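PTS system, IIA component (Enterococcus faecalis, PDB 3BED) probably serves as the IIA phosphotransferase component of a mannose/sorbose-type phosphotransferase system, relaying phosphoryl groups for sugar uptake. Local coordinates at residues H13-M16 and A17-T20. Sequence-based numbering, arbitrary orientation.
Sequences HGRM and AEET
Arg15 folds back over the first turn of helix 16-28 to reach Glu18 and Glu19, at the point where strand 7-13 of the parallel sheet gives way to the helix. A type II' turn from His13 to Met16 makes the change of direction, and Arg15 itself is the N-cap residue. Its side chain runs out extended as far as CD and then bends at chi3 (72°), which swings the guanidinium across both glutamates. Glu19 OE2 lies toward the NH1 and NH2 end, somewhat tilted from the plane of the group, and takes both nitrogens on its anti side, the bond from Arg15 NH2 being 2.9 Å long. Glu18 comes instead over one face: its OE1 forms a salt bridge with Arg15 NE, but the 2.5 Å separation is very short and Glu18 has two conformers, so the exact distance is doubtful. The two carboxylates thus hold the guanidinium from different directions. On this looser side Arg15 and Glu18 are partly exposed, whereas Glu19 is buried, and Arg15 NH1 also bridges to Glu19 OE2 of the second subunit.

The packed side lies around Met16 and Thr20. Selenomethionine Met16 stretches fully, with CG anti to the backbone N (chi1 178°), and lies alongside Thr20; across the dimer interface Met16 packs on Thr20 of the second subunit, and Thr20 on its Met16. The first turn of the helix is tied by Glu19 N donating to Arg15 O at 3.0 Å. One water links the turn to the helix, donating to Gly14 O and accepting from Glu18 N, with 2.9 Å from the water to Glu18 N. The carbonyl oxygen of buried Met16 is gripped twice, by Thr20 N at 2.8 Å and, from the opposite face of the carbonyl plane, by Thr20 OG1 at 2.6 Å.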
# COMPACT_ATOMS: atom_id res chain seq x y z
N HIS A 13 -0.95 10.78 0.03
CA HIS A 13 -1.08 11.54 1.28
C HIS A 13 0.11 11.17 2.15
O HIS A 13 0.43 9.98 2.27
CB HIS A 13 -2.34 11.11 2.05
CG HIS A 13 -3.61 11.37 1.32
ND1 HIS A 13 -4.02 10.59 0.24
CD2 HIS A 13 -4.57 12.32 1.48
CE1 HIS A 13 -5.19 11.03 -0.19
NE2 HIS A 13 -5.55 12.08 0.54
N GLY A 14 0.75 12.18 2.77
CA GLY A 14 1.80 11.91 3.73
C GLY A 14 2.97 11.16 3.06
O GLY A 14 3.26 11.35 1.86
N ARG A 15 3.62 10.32 3.86
CA ARG A 15 4.92 9.72 3.45
C ARG A 15 4.75 8.26 3.08
O ARG A 15 5.73 7.55 3.00
CB ARG A 15 5.97 9.84 4.56
CG ARG A 15 6.39 11.27 4.95
CD ARG A 15 7.37 11.22 6.14
NE ARG A 15 8.71 10.72 5.79
CZ ARG A 15 9.23 9.52 6.08
NH1 ARG A 15 8.56 8.60 6.76
NH2 ARG A 15 10.46 9.24 5.68
N MSE A 16 3.51 7.82 2.83
CA MSE A 16 3.32 6.43 2.48
C MSE A 16 4.09 6.05 1.17
O MSE A 16 4.69 4.95 1.08
CB MSE A 16 1.82 6.16 2.30
CG MSE A 16 1.52 4.75 1.88
SE MSE A 16 -0.39 4.59 1.52
CE MSE A 16 -0.48 2.66 1.18
N ALA A 17 4.01 6.92 0.16
CA ALA A 17 4.68 6.61 -1.12
C ALA A 17 6.18 6.54 -0.87
O ALA A 17 6.86 5.65 -1.37
CB ALA A 17 4.38 7.66 -2.19
N GLU A 18 6.70 7.52 -0.12
CA GLU A 18 8.13 7.57 0.19
C GLU A 18 8.60 6.24 0.77
O GLU A 18 9.59 5.68 0.34
CB GLU A 18 8.37 8.68 1.21
CG GLU A 18 9.77 8.82 1.65
CD GLU A 18 9.99 10.18 2.26
OE1 GLU A 18 9.55 10.39 3.41
OE2 GLU A 18 10.57 11.05 1.58
N GLU A 19 7.87 5.75 1.79
CA GLU A 19 8.31 4.52 2.44
C GLU A 19 8.03 3.29 1.59
O GLU A 19 8.70 2.29 1.74
CB GLU A 19 7.66 4.37 3.84
CG GLU A 19 8.11 5.48 4.80
CD GLU A 19 9.60 5.41 5.13
OE1 GLU A 19 10.28 4.38 4.81
OE2 GLU A 19 10.12 6.41 5.68
N THR A 20 7.02 3.37 0.72
CA THR A 20 6.78 2.28 -0.23
C THR A 20 8.01 2.11 -1.14
O THR A 20 8.45 0.97 -1.38
CB THR A 20 5.50 2.51 -1.04
OG1 THR A 20 4.40 2.64 -0.14
CG2 THR A 20 5.22 1.31 -1.93
O HOH W 1 5.16 9.95 0.12